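Local coordinates for uncharacterized protein (Legionella pneumophila subsp. pneumophila str. Philadelphia 1, PDB 4EZI), which is of unknown function but adopts the alpha/beta-hydrolase fold and may act as a lipase on triacylglycerols, at residues A[307-315]-A[358-369]. Sequence-based numbering, arbitrary orientation.
Sequences TAPLLLVGT and VLKEQVDFFKQF
Strand 310-314 runs nearly antiparallel to the 358-369 part of helix 355-370, the axes 160° apart in direction and 8.5 Å apart at closest approach. Leu311 and Val313, with Pro309 just before the strand, point toward the helix, illustrating how every second strand residue can pave one sheet face. Leu311 places CB squarely over the Phe365 ring, 3.5 Å from its centroid and 8° off the normal, a CH-pi contact; CG of Phe365 lies anti to its backbone N (chi1 -169°), which carries the ring up to the strand. The opposite face of the Phe365 ring lies under CD2 of Phe369, whose own ring takes Pro309 CG over one face, 3.7 Å from the centroid. Val313 splits its methyls: CG2 lies 3.9 Å from Glu361 CB, while CG1 meets Val358 CG1 at 4.0 Å and approaches CG of Gln362. The amide of Gln362 turns from this apolar seam to the sheet, where NE2 donates to the carbonyls of Ala195 and Gly167, the latter in a probable nucleophile elbow. With no hydrogen bond between the segments, dispersion and CH-pi contacts join the helix to the penultimate strand, beside edge strand 340-344, while Gln362 adds a polar tie to strands 193-197 and 162-168.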
loop_
_atom_site.group_PDB
_atom_site.type_symbol
_atom_site.label_atom_id
_atom_site.label_comp_id
_atom_site.label_asym_id
_atom_site.label_seq_id
_atom_site.Cartn_x
_atom_site.Cartn_y
_atom_site.Cartn_z
ATOM N N THR A 307 -0.844 -14.834 11.210
ATOM C CA THR A 307 0.236 -15.292 12.082
ATOM C C THR A 307 0.760 -14.151 12.982
ATOM O O THR A 307 1.857 -14.233 13.542
ATOM C CB THR A 307 1.378 -15.859 11.230
ATOM O OG1 THR A 307 1.782 -14.851 10.288
ATOM C CG2 THR A 307 0.942 -17.157 10.509
ATOM N N ALA A 308 -0.052 -13.102 13.119
ATOM C CA ALA A 308 0.227 -11.960 13.973
ATOM C C ALA A 308 -1.081 -11.262 14.273
ATOM O O ALA A 308 -2.038 -11.376 13.493
ATOM C CB ALA A 308 1.164 -10.981 13.277
ATOM N N PRO A 309 -1.133 -10.505 15.372
ATOM C CA PRO A 309 -2.274 -9.634 15.618
ATOM C C PRO A 309 -2.573 -8.758 14.414
ATOM O O PRO A 309 -1.642 -8.201 13.800
ATOM C CB PRO A 309 -1.812 -8.796 16.816
ATOM C CG PRO A 309 -0.814 -9.654 17.509
ATOM C CD PRO A 309 -0.125 -10.454 16.455
ATOM N N LEU A 310 -3.859 -8.618 14.123
ATOM C CA LEU A 310 -4.338 -7.989 12.901
ATOM C C LEU A 310 -5.455 -7.000 13.206
ATOM O O LEU A 310 -6.471 -7.371 13.796
ATOM C CB LEU A 310 -4.831 -9.067 11.933
ATOM C CG LEU A 310 -5.469 -8.616 10.624
ATOM C CD1 LEU A 310 -4.459 -7.871 9.757
ATOM C CD2 LEU A 310 -6.047 -9.826 9.891
ATOM N N LEU A 311 -5.262 -5.766 12.741
ATOM C CA LEU A 311 -6.236 -4.700 12.891
ATOM C C LEU A 311 -6.669 -4.207 11.512
ATOM O O LEU A 311 -5.848 -3.688 10.792
ATOM C CB LEU A 311 -5.657 -3.518 13.680
ATOM C CG LEU A 311 -6.540 -2.275 13.757
ATOM C CD1 LEU A 311 -7.824 -2.547 14.491
ATOM C CD2 LEU A 311 -5.816 -1.072 14.354
ATOM N N LEU A 312 -7.946 -4.337 11.168
ATOM C CA LEU A 312 -8.471 -3.780 9.930
ATOM C C LEU A 312 -9.073 -2.433 10.307
ATOM O O LEU A 312 -10.110 -2.388 10.980
ATOM C CB LEU A 312 -9.538 -4.699 9.319
ATOM C CG LEU A 312 -9.190 -6.180 9.197
ATOM C CD1 LEU A 312 -10.333 -6.897 8.443
ATOM C CD2 LEU A 312 -7.807 -6.400 8.535
ATOM N N VAL A 313 -8.421 -1.343 9.924
ATOM C CA VAL A 313 -8.830 -0.017 10.366
ATOM C C VAL A 313 -9.144 0.892 9.167
ATOM O O VAL A 313 -8.345 1.006 8.241
ATOM C CB VAL A 313 -7.793 0.595 11.344
ATOM C CG1 VAL A 313 -6.348 0.531 10.796
ATOM C CG2 VAL A 313 -8.193 2.002 11.743
ATOM N N GLY A 314 -10.297 1.551 9.234
ATOM C CA GLY A 314 -10.783 2.378 8.149
ATOM C C GLY A 314 -11.816 3.355 8.641
ATOM O O GLY A 314 -11.794 3.740 9.821
ATOM N N THR A 315 -12.731 3.736 7.754
ATOM C CA THR A 315 -13.767 4.695 8.057
ATOM C C THR A 315 -15.077 4.272 7.403
ATOM O O THR A 315 -15.121 3.974 6.205
ATOM C CB THR A 315 -13.421 6.129 7.617
ATOM O OG1 THR A 315 -14.580 6.960 7.816
ATOM C CG2 THR A 315 -12.923 6.217 6.146
ATOM N N VAL A 358 -6.499 7.165 10.736
ATOM C CA VAL A 358 -6.110 5.778 10.528
ATOM C C VAL A 358 -4.619 5.586 10.833
ATOM O O VAL A 358 -4.256 4.605 11.512
ATOM C CB VAL A 358 -6.487 5.302 9.122
ATOM C CG1 VAL A 358 -5.855 3.945 8.814
ATOM C CG2 VAL A 358 -8.016 5.259 8.977
ATOM N N LEU A 359 -3.764 6.495 10.360
ATOM C CA LEU A 359 -2.337 6.387 10.679
ATOM C C LEU A 359 -2.102 6.364 12.196
ATOM O O LEU A 359 -1.266 5.607 12.697
ATOM C CB LEU A 359 -1.548 7.495 9.963
ATOM C CG LEU A 359 -0.016 7.582 10.112
ATOM C CD1 LEU A 359 0.674 6.277 9.842
ATOM C CD2 LEU A 359 0.543 8.682 9.201
ATOM N N LYS A 360 -2.811 7.228 12.915
ATOM C CA LYS A 360 -2.668 7.283 14.381
ATOM C C LYS A 360 -3.050 5.947 15.014
ATOM O O LYS A 360 -2.344 5.447 15.898
ATOM C CB LYS A 360 -3.518 8.427 14.943
ATOM C CG LYS A 360 -3.459 8.608 16.452
ATOM C CD LYS A 360 -2.078 8.741 17.007
ATOM C CE LYS A 360 -2.085 9.281 18.467
ATOM N NZ LYS A 360 -3.290 8.842 19.243
ATOM N N GLU A 361 -4.136 5.352 14.534
ATOM C CA GLU A 361 -4.533 4.034 15.009
ATOM C C GLU A 361 -3.493 2.973 14.725
ATOM O O GLU A 361 -3.275 2.073 15.547
ATOM C CB GLU A 361 -5.874 3.606 14.449
ATOM C CG GLU A 361 -7.061 4.490 14.813
ATOM C CD GLU A 361 -7.384 4.585 16.304
ATOM O OE1 GLU A 361 -7.086 3.655 17.076
ATOM O OE2 GLU A 361 -7.986 5.611 16.695
ATOM N N GLN A 362 -2.881 3.028 13.546
ATOM C CA GLN A 362 -1.836 2.058 13.203
ATOM C C GLN A 362 -0.666 2.151 14.176
ATOM O O GLN A 362 -0.220 1.141 14.710
ATOM C CB GLN A 362 -1.354 2.273 11.754
ATOM C CG GLN A 362 -2.415 1.938 10.729
ATOM C CD GLN A 362 -2.051 2.402 9.327
ATOM O OE1 GLN A 362 -1.371 3.407 9.140
ATOM N NE2 GLN A 362 -2.508 1.670 8.319
ATOM N N VAL A 363 -0.173 3.361 14.391
ATOM C CA VAL A 363 0.938 3.560 15.331
ATOM C C VAL A 363 0.591 3.036 16.731
ATOM O O VAL A 363 1.371 2.343 17.366
ATOM C CB VAL A 363 1.386 5.059 15.430
ATOM C CG1 VAL A 363 2.474 5.240 16.535
ATOM C CG2 VAL A 363 1.868 5.578 14.081
ATOM N N ASP A 364 -0.611 3.366 17.187
ATOM C CA ASP A 364 -1.043 2.943 18.519
ATOM C C ASP A 364 -1.144 1.418 18.629
ATOM O O ASP A 364 -0.801 0.834 19.662
ATOM C CB ASP A 364 -2.362 3.587 18.886
ATOM C CG ASP A 364 -2.243 5.056 19.213
ATOM O OD1 ASP A 364 -1.136 5.551 19.500
ATOM O OD2 ASP A 364 -3.304 5.718 19.235
ATOM N N PHE A 365 -1.625 0.772 17.577
ATOM C CA PHE A 365 -1.691 -0.680 17.536
ATOM C C PHE A 365 -0.302 -1.304 17.622
ATOM O O PHE A 365 -0.079 -2.238 18.400
ATOM C CB PHE A 365 -2.398 -1.119 16.262
ATOM C CG PHE A 365 -2.760 -2.574 16.197
ATOM C CD1 PHE A 365 -3.693 -3.119 17.063
ATOM C CD2 PHE A 365 -2.186 -3.401 15.248
ATOM C CE1 PHE A 365 -4.064 -4.454 16.963
ATOM C CE2 PHE A 365 -2.527 -4.732 15.152
ATOM C CZ PHE A 365 -3.486 -5.255 16.007
ATOM N N PHE A 366 0.640 -0.769 16.867
ATOM C CA PHE A 366 1.993 -1.287 16.898
ATOM C C PHE A 366 2.648 -1.086 18.256
ATOM O O PHE A 366 3.320 -1.986 18.779
ATOM C CB PHE A 366 2.840 -0.665 15.788
ATOM C CG PHE A 366 2.359 -1.020 14.402
ATOM C CD1 PHE A 366 1.535 -2.129 14.184
ATOM C CD2 PHE A 366 2.692 -0.219 13.322
ATOM C CE1 PHE A 366 1.108 -2.444 12.927
ATOM C CE2 PHE A 366 2.259 -0.545 12.036
ATOM C CZ PHE A 366 1.465 -1.654 11.839
ATOM N N LYS A 367 2.399 0.051 18.873
ATOM C CA LYS A 367 2.938 0.302 20.211
ATOM C C LYS A 367 2.415 -0.719 21.233
ATOM O O LYS A 367 3.164 -1.169 22.111
ATOM C CB LYS A 367 2.630 1.724 20.651
ATOM C CG LYS A 367 3.474 2.787 19.940
ATOM C CD LYS A 367 4.889 2.824 20.513
ATOM C CE LYS A 367 5.853 3.537 19.592
ATOM N NZ LYS A 367 7.260 3.391 20.086
ATOM N N GLN A 368 1.145 -1.111 21.101
ATOM C CA GLN A 368 0.558 -2.112 21.972
ATOM C C GLN A 368 1.343 -3.407 21.898
ATOM O O GLN A 368 1.613 -4.027 22.925
ATOM C CB GLN A 368 -0.905 -2.347 21.610
ATOM C CG GLN A 368 -1.591 -3.385 22.472
ATOM C CD GLN A 368 -3.051 -3.587 22.119
ATOM O OE1 GLN A 368 -3.696 -2.712 21.532
ATOM N NE2 GLN A 368 -3.582 -4.748 22.497
ATOM N N PHE A 369 1.718 -3.819 20.696
ATOM C CA PHE A 369 2.444 -5.057 20.505
ATOM C C PHE A 369 3.947 -4.928 20.669
ATOM O O PHE A 369 4.619 -5.926 20.935
ATOM C CB PHE A 369 1.959 -5.780 19.236
ATOM C CG PHE A 369 0.569 -6.261 19.408
ATOM C CD1 PHE A 369 0.337 -7.364 20.218
ATOM C CD2 PHE A 369 -0.522 -5.531 18.940
ATOM C CE1 PHE A 369 -0.944 -7.756 20.505
ATOM C CE2 PHE A 369 -1.813 -5.940 19.214
ATOM C CZ PHE A 369 -2.013 -7.059 20.000
#